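Local coordinates for exotoxin 3 (Staphylococcus aureus, PDB 2Z8L), which binds the sialylated glycan sialyl Lewis X and belongs to the staphylococcal superantigen-like toxins, built from an OB fold and a beta-grasp domain, at residues Ile59-Lys64 / Gly96-Lys101; Val139-Leu144 / Pro188-Asp193; Ile168-Lys173 / Asp193-Arg198. All coordinates share one frame; numbering follows the deposited sequence.

Contact 1: residues Ile59-Lys64 / Gly96-Lys101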
loop_
_atom_site.group_PDB
_atom_site.type_symbol
_atom_site.label_atom_id
_atom_site.label_comp_id
_atom_site.label_asym_id
_atom_site.label_seq_id
_atom_site.Cartn_x
_atom_site.Cartn_y
_atom_site.Cartn_z
ATOM N N ILE A 59 -14.535 2.956 -1.540
ATOM C CA ILE A 59 -13.406 2.024 -1.415
ATOM C C ILE A 59 -13.917 0.603 -1.492
ATOM O O ILE A 59 -14.805 0.215 -0.742
ATOM C CB ILE A 59 -12.714 2.223 -0.068
ATOM C CG1 ILE A 59 -12.310 3.685 0.157
ATOM C CG2 ILE A 59 -11.529 1.279 0.021
ATOM C CD1 ILE A 59 -11.371 4.218 -0.804
ATOM N N GLN A 60 -13.381 -0.202 -2.400
ATOM C CA GLN A 60 -13.748 -1.603 -2.444
ATOM C C GLN A 60 -12.923 -2.369 -1.438
ATOM O O GLN A 60 -11.682 -2.153 -1.353
ATOM C CB GLN A 60 -13.543 -2.184 -3.825
ATOM C CG GLN A 60 -14.167 -3.574 -3.910
ATOM C CD GLN A 60 -14.173 -4.157 -5.288
ATOM O OE1 GLN A 60 -13.805 -3.494 -6.259
ATOM N NE2 GLN A 60 -14.548 -5.420 -5.383
ATOM N N ILE A 61 -13.581 -3.237 -0.675
ATOM C CA ILE A 61 -12.963 -4.019 0.406
ATOM C C ILE A 61 -12.822 -5.469 -0.027
ATOM O O ILE A 61 -13.736 -6.031 -0.669
ATOM C CB ILE A 61 -13.861 -3.989 1.663
ATOM C CG1 ILE A 61 -14.204 -2.551 2.041
ATOM C CG2 ILE A 61 -13.199 -4.715 2.793
ATOM C CD1 ILE A 61 -12.990 -1.723 2.225
ATOM N N PHE A 62 -11.698 -6.103 0.327
ATOM C CA PHE A 62 -11.381 -7.433 -0.128
ATOM C C PHE A 62 -10.971 -8.325 1.033
ATOM O O PHE A 62 -10.617 -7.854 2.133
ATOM C CB PHE A 62 -10.201 -7.386 -1.098
ATOM C CG PHE A 62 -10.441 -6.585 -2.342
ATOM C CD1 PHE A 62 -10.111 -5.255 -2.416
ATOM C CD2 PHE A 62 -11.058 -7.181 -3.429
ATOM C CE1 PHE A 62 -10.349 -4.528 -3.578
ATOM C CE2 PHE A 62 -11.273 -6.462 -4.608
ATOM C CZ PHE A 62 -10.895 -5.169 -4.680
ATOM N N GLY A 63 -11.039 -9.621 0.801
ATOM C CA GLY A 63 -10.425 -10.571 1.690
ATOM C C GLY A 63 -11.129 -10.678 3.004
ATOM O O GLY A 63 -12.317 -10.403 3.124
ATOM N N LYS A 64 -10.417 -11.094 4.025
ATOM C CA LYS A 64 -11.088 -11.212 5.319
ATOM C C LYS A 64 -11.352 -9.843 5.996
ATOM O O LYS A 64 -12.052 -9.781 7.005
ATOM C CB LYS A 64 -10.398 -12.257 6.209
ATOM C CG LYS A 64 -8.959 -11.952 6.578
ATOM C CD LYS A 64 -8.116 -13.209 6.688
ATOM C CE LYS A 64 -8.869 -14.370 7.346
ATOM N NZ LYS A 64 -7.954 -15.441 7.828
ATOM N N GLY A 96 -9.145 -1.133 -1.473
ATOM C CA GLY A 96 -8.537 -1.501 -0.226
ATOM C C GLY A 96 -7.854 -0.335 0.478
ATOM O O GLY A 96 -8.393 0.768 0.468
ATOM N N GLY A 97 -6.787 -0.630 1.198
ATOM C CA GLY A 97 -5.996 0.385 1.891
ATOM C C GLY A 97 -6.598 0.954 3.153
ATOM O O GLY A 97 -6.163 2.021 3.598
ATOM N N VAL A 98 -7.577 0.282 3.769
ATOM C CA VAL A 98 -8.251 0.737 5.005
ATOM C C VAL A 98 -7.548 0.135 6.232
ATOM O O VAL A 98 -7.312 -1.084 6.302
ATOM C CB VAL A 98 -9.749 0.373 5.005
ATOM C CG1 VAL A 98 -10.398 0.850 6.284
ATOM C CG2 VAL A 98 -10.440 0.941 3.730
ATOM N N THR A 99 -7.226 0.979 7.196
ATOM C CA THR A 99 -6.637 0.507 8.448
ATOM C C THR A 99 -7.297 1.261 9.604
ATOM O O THR A 99 -7.992 2.288 9.402
ATOM C CB THR A 99 -5.148 0.766 8.459
ATOM O OG1 THR A 99 -4.900 2.164 8.326
ATOM C CG2 THR A 99 -4.443 -0.021 7.345
ATOM N N LYS A 100 -7.154 0.727 10.798
ATOM C CA LYS A 100 -7.559 1.480 12.005
ATOM C C LYS A 100 -6.536 2.561 12.275
ATOM O O LYS A 100 -5.344 2.343 12.057
ATOM C CB LYS A 100 -7.572 0.519 13.170
ATOM C CG LYS A 100 -8.449 -0.708 12.884
ATOM C CD LYS A 100 -8.660 -1.583 14.098
ATOM C CE LYS A 100 -9.935 -2.394 13.928
ATOM N NZ LYS A 100 -9.981 -3.140 12.608
ATOM N N LYS A 101 -6.990 3.723 12.736
ATOM C CA LYS A 101 -6.073 4.781 13.081
ATOM C C LYS A 101 -5.242 4.341 14.307
ATOM O O LYS A 101 -5.589 3.406 15.060
ATOM C CB LYS A 101 -6.806 6.096 13.336
ATOM C CG LYS A 101 -7.594 6.059 14.609
ATOM C CD LYS A 101 -8.348 7.350 14.796
ATOM C CE LYS A 101 -8.990 7.317 16.119
ATOM N NZ LYS A 101 -10.008 8.388 16.216
#

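Contact 2: residues Val139-Leu144 / Pro188-Asp193. Unlike the reference sequence in segment 139-144: V139 (reference Ile). Unlike the reference sequence in segment 188-193: P188 (reference Thr), H189 (reference Asn). With SIA (N-acetyl-alpha-neuraminic acid), chain B; NAG (2-acetamido-2-deoxy-beta-D-glucopyranose), chain C; GAL (beta-D-galactopyranose), chain D.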
loop_
_atom_site.group_PDB
_atom_site.type_symbol
_atom_site.label_atom_id
_atom_site.label_comp_id
_atom_site.label_asym_id
_atom_site.label_seq_id
_atom_site.Cartn_x
_atom_site.Cartn_y
_atom_site.Cartn_z
ATOM N N VAL A 139 -0.594 -1.164 9.054
ATOM C CA VAL A 139 -0.208 -0.689 7.766
ATOM C C VAL A 139 -0.748 -1.675 6.684
ATOM O O VAL A 139 -0.618 -2.898 6.812
ATOM C CB VAL A 139 1.317 -0.560 7.588
ATOM C CG1 VAL A 139 1.526 0.245 6.271
ATOM C CG2 VAL A 139 2.052 0.088 8.780
ATOM N N SER A 140 -1.357 -1.114 5.618
ATOM C CA SER A 140 -1.849 -1.986 4.528
ATOM C C SER A 140 -0.679 -2.408 3.628
ATOM O O SER A 140 0.252 -1.600 3.373
ATOM C CB SER A 140 -2.944 -1.281 3.681
ATOM O OG SER A 140 -2.465 -0.210 2.918
ATOM N N LEU A 141 -0.728 -3.665 3.128
ATOM C CA LEU A 141 0.189 -4.057 2.053
ATOM C C LEU A 141 0.078 -3.100 0.887
ATOM O O LEU A 141 1.107 -2.833 0.235
ATOM C CB LEU A 141 -0.070 -5.487 1.567
ATOM C CG LEU A 141 0.143 -6.552 2.602
ATOM C CD1 LEU A 141 0.051 -7.943 1.898
ATOM C CD2 LEU A 141 1.480 -6.403 3.335
ATOM N N LYS A 142 -1.137 -2.580 0.609
ATOM C CA LYS A 142 -1.297 -1.617 -0.490
ATOM C C LYS A 142 -0.350 -0.404 -0.359
ATOM O O LYS A 142 0.349 -0.031 -1.317
ATOM C CB LYS A 142 -2.703 -1.111 -0.504
ATOM C CG LYS A 142 -3.019 -0.129 -1.618
ATOM C CD LYS A 142 -4.381 0.544 -1.433
ATOM C CE LYS A 142 -4.804 1.508 -2.539
ATOM N NZ LYS A 142 -5.037 0.709 -3.776
ATOM N N GLU A 143 -0.362 0.213 0.802
ATOM C CA GLU A 143 0.485 1.365 1.075
ATOM C C GLU A 143 1.955 1.049 1.014
ATOM O O GLU A 143 2.697 1.775 0.394
ATOM C CB GLU A 143 0.101 2.000 2.417
ATOM C CG GLU A 143 0.814 3.322 2.617
ATOM C CD GLU A 143 0.342 4.123 3.812
ATOM O OE1 GLU A 143 -0.666 3.789 4.505
ATOM O OE2 GLU A 143 1.049 5.158 4.059
ATOM N N LEU A 144 2.361 -0.042 1.640
ATOM C CA LEU A 144 3.779 -0.385 1.582
ATOM C C LEU A 144 4.225 -0.643 0.150
ATOM O O LEU A 144 5.256 -0.104 -0.309
ATOM C CB LEU A 144 3.992 -1.632 2.425
ATOM C CG LEU A 144 4.202 -1.443 3.888
ATOM C CD1 LEU A 144 4.185 -2.828 4.513
ATOM C CD2 LEU A 144 5.632 -0.772 3.960
ATOM N N PRO A 188 -5.440 -6.960 -6.762
ATOM C CA PRO A 188 -6.511 -6.284 -6.027
ATOM C C PRO A 188 -6.995 -7.030 -4.781
ATOM O O PRO A 188 -7.162 -6.417 -3.764
ATOM C CB PRO A 188 -7.603 -6.191 -7.062
ATOM C CG PRO A 188 -6.870 -5.965 -8.287
ATOM C CD PRO A 188 -5.747 -6.967 -8.203
ATOM N N HIS A 189 -7.083 -8.349 -4.850
ATOM C CA HIS A 189 -7.553 -9.101 -3.691
ATOM C C HIS A 189 -6.630 -9.077 -2.491
ATOM O O HIS A 189 -7.045 -9.601 -1.423
ATOM C CB HIS A 189 -7.884 -10.523 -4.099
ATOM C CG HIS A 189 -9.215 -10.629 -4.768
ATOM N ND1 HIS A 189 -10.323 -11.161 -4.151
ATOM C CD2 HIS A 189 -9.632 -10.183 -5.976
ATOM C CE1 HIS A 189 -11.358 -11.064 -4.965
ATOM N NE2 HIS A 189 -10.967 -10.474 -6.080
ATOM N N ARG A 190 -5.389 -8.565 -2.668
ATOM C CA ARG A 190 -4.448 -8.387 -1.573
ATOM C C ARG A 190 -4.477 -6.953 -1.034
ATOM O O ARG A 190 -3.791 -6.647 -0.067
ATOM C CB ARG A 190 -3.018 -8.699 -1.989
ATOM C CG ARG A 190 -2.901 -10.135 -2.350
ATOM C CD ARG A 190 -1.547 -10.458 -2.950
ATOM N NE ARG A 190 -0.472 -10.440 -1.955
ATOM C CZ ARG A 190 0.844 -10.247 -2.215
ATOM N NH1 ARG A 190 1.271 -10.002 -3.422
ATOM N NH2 ARG A 190 1.699 -10.285 -1.226
ATOM N N MET A 191 -5.301 -6.092 -1.636
ATOM C CA MET A 191 -5.124 -4.673 -1.302
ATOM C C MET A 191 -5.793 -4.255 -0.014
ATOM O O MET A 191 -5.594 -3.121 0.442
ATOM C CB MET A 191 -5.561 -3.795 -2.434
ATOM C CG MET A 191 -4.354 -3.442 -3.251
ATOM S SD MET A 191 -4.827 -2.596 -4.620
ATOM C CE MET A 191 -3.420 -2.753 -5.727
ATOM N N SER A 192 -6.508 -5.166 0.619
ATOM C CA SER A 192 -7.040 -4.975 1.964
ATOM C C SER A 192 -6.213 -5.594 3.108
ATOM O O SER A 192 -6.495 -5.375 4.280
ATOM C CB SER A 192 -8.486 -5.461 2.044
ATOM O OG SER A 192 -9.371 -4.575 1.341
ATOM N N ASP A 193 -5.201 -6.388 2.760
ATOM C CA ASP A 193 -4.421 -7.077 3.789
ATOM C C ASP A 193 -3.609 -6.071 4.625
ATOM O O ASP A 193 -3.114 -5.109 4.053
ATOM C CB ASP A 193 -3.511 -8.069 3.121
ATOM C CG ASP A 193 -4.308 -9.237 2.410
ATOM O OD1 ASP A 193 -5.532 -9.474 2.662
ATOM O OD2 ASP A 193 -3.689 -9.916 1.550
HETATM C C1 SIA B . 4.056 -14.185 0.085
HETATM C C2 SIA B . 3.048 -15.308 0.355
HETATM C C3 SIA B . 3.635 -16.403 1.248
HETATM C C4 SIA B . 3.809 -15.913 2.682
HETATM C C5 SIA B . 2.506 -15.332 3.258
HETATM C C6 SIA B . 2.005 -14.259 2.282
HETATM C C7 SIA B . 0.683 -13.591 2.642
HETATM C C8 SIA B . 0.174 -12.717 1.485
HETATM C C9 SIA B . -0.961 -11.785 1.836
HETATM C C10 SIA B . 2.159 -14.988 5.672
HETATM C C11 SIA B . 2.614 -14.248 6.902
HETATM N N5 SIA B . 2.819 -14.722 4.555
HETATM O O1A SIA B . 3.557 -13.043 -0.021
HETATM O O1B SIA B . 5.283 -14.412 -0.071
HETATM O O4 SIA B . 4.344 -16.995 3.514
HETATM O O6 SIA B . 1.845 -14.877 0.998
HETATM O O7 SIA B . -0.317 -14.586 2.864
HETATM O O8 SIA B . 1.320 -11.984 1.014
HETATM O O9 SIA B . -1.470 -11.061 0.708
HETATM O O10 SIA B . 1.213 -15.773 5.654
HETATM C C1 NAG C . -4.961 -14.261 -4.825
HETATM C C2 NAG C . -3.893 -14.233 -5.944
HETATM C C3 NAG C . -2.627 -14.994 -5.567
HETATM C C4 NAG C . -2.135 -14.575 -4.183
HETATM C C5 NAG C . -3.322 -14.673 -3.217
HETATM C C6 NAG C . -3.070 -14.362 -1.747
HETATM C C7 NAG C . -4.756 -13.994 -8.233
HETATM C C8 NAG C . -5.249 -14.770 -9.439
HETATM N N2 NAG C . -4.399 -14.747 -7.197
HETATM O O1 NAG C . -6.081 -13.459 -5.181
HETATM O O3 NAG C . -1.608 -14.830 -6.569
HETATM O O4 NAG C . -1.083 -15.482 -3.851
HETATM O O5 NAG C . -4.343 -13.767 -3.632
HETATM O O6 NAG C . -2.366 -13.166 -1.586
HETATM O O7 NAG C . -4.687 -12.760 -8.261
HETATM C C1 GAL D . 0.104 -14.833 -3.333
HETATM C C2 GAL D . 0.806 -15.842 -2.441
HETATM C C3 GAL D . 2.003 -15.125 -1.825
HETATM C C4 GAL D . 2.908 -14.582 -2.935
HETATM C C5 GAL D . 2.130 -13.667 -3.887
HETATM C C6 GAL D . 2.972 -13.153 -5.034
HETATM O O2 GAL D . -0.123 -16.224 -1.427
HETATM O O3 GAL D . 2.727 -15.950 -0.901
HETATM O O4 GAL D . 3.423 -15.676 -3.656
HETATM O O5 GAL D . 0.974 -14.377 -4.378
HETATM O O6 GAL D . 2.246 -12.375 -5.973
#

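Contact 3: residues Ile168-Lys173 / Asp193-Arg198. Unlike the reference sequence in segment 168-173: I171 (reference Thr). With SIA (N-acetyl-alpha-neuraminic acid), chain B.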
loop_
_atom_site.group_PDB
_atom_site.type_symbol
_atom_site.label_atom_id
_atom_site.label_comp_id
_atom_site.label_asym_id
_atom_site.label_seq_id
_atom_site.Cartn_x
_atom_site.Cartn_y
_atom_site.Cartn_z
ATOM N N ILE A 168 9.982 -7.346 -4.128
ATOM C CA ILE A 168 10.161 -6.774 -2.792
ATOM C C ILE A 168 9.679 -7.833 -1.790
ATOM O O ILE A 168 8.695 -8.525 -2.069
ATOM C CB ILE A 168 9.348 -5.481 -2.631
ATOM C CG1 ILE A 168 9.873 -4.372 -3.511
ATOM C CG2 ILE A 168 9.387 -5.024 -1.159
ATOM C CD1 ILE A 168 8.854 -3.239 -3.576
ATOM N N LYS A 169 10.406 -8.005 -0.703
ATOM C CA LYS A 169 10.021 -8.921 0.383
ATOM C C LYS A 169 10.036 -8.104 1.666
ATOM O O LYS A 169 11.018 -7.455 1.986
ATOM C CB LYS A 169 10.958 -10.082 0.455
ATOM C CG LYS A 169 10.647 -11.132 1.447
ATOM C CD LYS A 169 11.558 -12.301 1.279
ATOM C CE LYS A 169 11.763 -13.050 2.573
ATOM N NZ LYS A 169 12.572 -14.285 2.407
ATOM N N VAL A 170 8.921 -8.118 2.381
ATOM C CA VAL A 170 8.806 -7.504 3.719
ATOM C C VAL A 170 8.851 -8.622 4.748
ATOM O O VAL A 170 8.063 -9.566 4.662
ATOM C CB VAL A 170 7.470 -6.755 3.850
ATOM C CG1 VAL A 170 7.269 -6.253 5.269
ATOM C CG2 VAL A 170 7.360 -5.600 2.779
ATOM N N ILE A 171 9.810 -8.572 5.666
ATOM C CA ILE A 171 10.069 -9.656 6.583
ATOM C C ILE A 171 9.724 -9.178 7.993
ATOM O O ILE A 171 10.126 -8.072 8.425
ATOM C CB ILE A 171 11.538 -10.085 6.532
ATOM C CG1 ILE A 171 11.936 -10.485 5.108
ATOM C CG2 ILE A 171 11.752 -11.250 7.552
ATOM C CD1 ILE A 171 13.481 -10.474 4.818
ATOM N N MET A 172 8.974 -10.014 8.700
ATOM C CA MET A 172 8.493 -9.675 10.018
ATOM C C MET A 172 9.450 -10.228 11.075
ATOM O O MET A 172 10.262 -11.129 10.812
ATOM C CB MET A 172 7.080 -10.213 10.210
ATOM C CG MET A 172 6.127 -9.866 9.071
ATOM S SD MET A 172 5.882 -8.090 8.942
ATOM C CE MET A 172 4.893 -7.733 10.382
ATOM N N LYS A 173 9.377 -9.645 12.256
ATOM C CA LYS A 173 10.222 -10.120 13.376
ATOM C C LYS A 173 10.029 -11.603 13.689
ATOM O O LYS A 173 11.000 -12.300 14.086
ATOM C CB LYS A 173 9.977 -9.241 14.597
ATOM C CG LYS A 173 10.524 -7.823 14.382
ATOM C CD LYS A 173 10.253 -6.876 15.510
ATOM C CE LYS A 173 10.871 -5.518 15.209
ATOM N NZ LYS A 173 10.392 -4.548 16.220
ATOM N N ASP A 193 -5.201 -6.388 2.760
ATOM C CA ASP A 193 -4.421 -7.077 3.789
ATOM C C ASP A 193 -3.609 -6.071 4.625
ATOM O O ASP A 193 -3.114 -5.109 4.053
ATOM C CB ASP A 193 -3.511 -8.069 3.121
ATOM C CG ASP A 193 -4.308 -9.237 2.410
ATOM O OD1 ASP A 193 -5.532 -9.474 2.662
ATOM O OD2 ASP A 193 -3.689 -9.916 1.550
ATOM N N VAL A 194 -3.555 -6.277 5.930
ATOM C CA VAL A 194 -2.904 -5.335 6.853
ATOM C C VAL A 194 -1.910 -6.077 7.726
ATOM O O VAL A 194 -2.117 -7.269 8.040
ATOM C CB VAL A 194 -3.974 -4.631 7.699
ATOM C CG1 VAL A 194 -3.388 -3.787 8.763
ATOM C CG2 VAL A 194 -4.888 -3.784 6.811
ATOM N N ILE A 195 -0.838 -5.396 8.110
ATOM C CA ILE A 195 0.168 -5.996 8.979
ATOM C C ILE A 195 0.514 -5.022 10.103
ATOM O O ILE A 195 0.195 -3.863 10.034
ATOM C CB ILE A 195 1.416 -6.360 8.197
ATOM C CG1 ILE A 195 2.171 -5.160 7.654
ATOM C CG2 ILE A 195 1.069 -7.378 7.148
ATOM C CD1 ILE A 195 3.480 -5.485 6.969
ATOM N N ASP A 196 1.158 -5.517 11.148
ATOM C CA ASP A 196 1.522 -4.651 12.252
ATOM C C ASP A 196 2.820 -3.965 11.903
ATOM O O ASP A 196 3.885 -4.601 11.814
ATOM C CB ASP A 196 1.720 -5.427 13.557
ATOM C CG ASP A 196 1.832 -4.500 14.807
ATOM O OD1 ASP A 196 2.317 -3.319 14.731
ATOM O OD2 ASP A 196 1.399 -4.937 15.930
ATOM N N GLY A 197 2.741 -2.653 11.687
ATOM C CA GLY A 197 3.901 -1.839 11.413
ATOM C C GLY A 197 5.060 -1.922 12.392
ATOM O O GLY A 197 6.234 -1.838 11.971
ATOM N N ARG A 198 4.748 -2.145 13.679
ATOM C CA ARG A 198 5.765 -2.251 14.730
ATOM C C ARG A 198 6.616 -3.524 14.599
ATOM O O ARG A 198 7.702 -3.601 15.182
ATOM C CB ARG A 198 5.104 -2.164 16.082
ATOM C CG ARG A 198 4.536 -0.811 16.377
ATOM C CD ARG A 198 3.529 -0.807 17.489
ATOM N NE ARG A 198 2.388 -1.651 17.219
ATOM C CZ ARG A 198 1.339 -1.729 18.026
ATOM N NH1 ARG A 198 1.264 -0.971 19.118
ATOM N NH2 ARG A 198 0.357 -2.559 17.713
HETATM C C1 SIA B . 4.056 -14.185 0.085
HETATM C C2 SIA B . 3.048 -15.308 0.355
HETATM C C3 SIA B . 3.635 -16.403 1.248
HETATM C C4 SIA B . 3.809 -15.913 2.682
HETATM C C5 SIA B . 2.506 -15.332 3.258
HETATM C C6 SIA B . 2.005 -14.259 2.282
HETATM C C7 SIA B . 0.683 -13.591 2.642
HETATM C C8 SIA B . 0.174 -12.717 1.485
HETATM C C9 SIA B . -0.961 -11.785 1.836
HETATM C C10 SIA B . 2.159 -14.988 5.672
HETATM C C11 SIA B . 2.614 -14.248 6.902
HETATM N N5 SIA B . 2.819 -14.722 4.555
HETATM O O1A SIA B . 3.557 -13.043 -0.021
HETATM O O1B SIA B . 5.283 -14.412 -0.071
HETATM O O4 SIA B . 4.344 -16.995 3.514
HETATM O O6 SIA B . 1.845 -14.877 0.998
HETATM O O7 SIA B . -0.317 -14.586 2.864
HETATM O O8 SIA B . 1.320 -11.984 1.014
HETATM O O9 SIA B . -1.470 -11.061 0.708
HETATM O O10 SIA B . 1.213 -15.773 5.654
#

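Contact 1: residues Ile59-Lys64 / Gly96-Lys101
The carbonyl oxygen of Q60 takes a short, fairly straight hydrogen bond from the backbone of G96, with G96 N 2.7 Å from Q60 O and an N-H...O angle of 154°. The donor arrives nearly along the C=O axis, 166° at the oxygen. Next to this bond the edge of the F62 ring lies close to G96 N, with F62 CE1 at 4.2 Å and the nitrogen near the ring plane. On the other flank I59 sends its CG2 branch, anti to its own backbone N, against the G96 carbonyl, where I59 CG2 and G96 O are 3.2 Å apart. The same methyl then meets V98, I59 CG2 to V98 CG2 being 3.9 Å. I61 reaches V98 CG2 from a different direction: its CD1 is 4.0 Å away, and the I61 and V98 side chains cross at about a right angle. One valine methyl thus serves two isoleucines. G96 has a positive phi, a conformation glycine adopts easily. The neighbouring S192 OG accepts from F62 N, and M191 is backbone-bonded to G97, so the beta-grasp side reaches both segments. The two segments share one backbone bond, and Q60 is bonded to S94 of the same strand as well; a polar link set beside apolar methyls implies that strands 55-61 and 92-100, parallel neighbours in the OB-fold sheet, are also held by a small buried hydrophobic cluster.

Contact 2: residues Val139-Leu144 / Pro188-Asp193
Two main-chain contacts join L141 and S140 to the loop 188-193, and both end on D193 O. L141 N donates to D193 O over 2.9 Å at 160°, tilted from the carbonyl plane, while S140 CA makes a longer CA-H...O contact with the same oxygen. S140 is also the N-cap of helix 141-155: its OG, set between the backbone N and the carbonyl carbon (chi1 69°), accepts from E143 N. The loop is shaped by a type I turn from R190 to D193.

The apolar contacts flank these bonds. L141 CD1 lies 3.8 Å from D193 CB, and the two side chains cross obliquely. The aliphatic stem of K142 passes M191 at a slant, K142 CG 3.9 Å from M191 CG; its NZ comes within 3.4 Å of M191 SD but is hydrogen-bonded to Y95 O.

Polar contacts with the glycan come last. R190, bent at chi3 (72°), gives NE to SIA O9 at 2.9 Å in a nearly straight bond in the guanidinium plane, and NH2 to SIA O8 at 2.8 Å in a clearly bent one. SIA O9 in turn donates to D193 OD2 over 2.6 Å, which makes this hydroxyl a relay between arginine and aspartate. GAL C5 stands over one face of the guanidinium, off-centre toward its rim. NH2 also donates to T179 O, and NH1 to Q187 OE1, which would fix the rotation of the group.

Together the capped helix start and the turn form one wall of the sialyl Lewis X pocket in the beta-grasp domain.

Contact 3: residues Ile168-Lys173 / Asp193-Arg198
M172 and I195 form the close-packed part, where the sulphur of M172, not its terminal methyl, meets the tip of I195, the two side chains crossing at a slant. M172 is bent at chi2 and chi3, which folds its end back toward strand 194-196. Its SD lies 4.1 Å from I195 CD1, and the terminal M172 CE rests 3.6 Å from D196 O. I195 CG1 sits between its backbone N and carbonyl carbon, and from there CD1 also meets V170 CG1 at 4.2 Å.

The outer side is looser and polar. K173, extended beyond CG, stretches across so that NZ donates to R198 O at 3.0 Å, nearly in line with the carbonyl. This lysine and R198 are both exposed. R198 grips D196 side-on: NE meets the syn lone pair of D196 OD1 at 3.0 Å and 178°, in the guanidinium plane, while NH2 reaches OD2 from out of the carboxylate plane. R198 N also donates to D196 OD1, on its anti side, closing an Asx turn. Three bonds hold the carboxylate against rotation, and the charge of R198 would favour its ionised form.

The strands run at 44° with axes 9.8 Å apart; no backbone bond joins the segments, and side chains cross the gap, to I195 or to backbone oxygens. I195 also touches L141 and L144 of helix 141-155, I200 of strand 200-207 and Y178 of strand 177-181, where helix and beta-grasp sheet converge.

Overall arrangement
From the N terminus, contact 1 comes first: it closes the loop between strands 55-61 and 92-100 inside the OB fold and is complete before the beta-grasp segments begin. Contact 2 then opens at the start of helix 141-155, and contact 3 opens at strand 167-172 before contact 2 has closed, so the two cross along the chain and share D193. The loop 188-193 reaches across to contact 1, tying the beta-grasp domain to the OB fold. V194 packs on V98 and T99, joining contact 3 to contact 1, while strands 138-140 and 194-196 pair to link contacts 2 and 3.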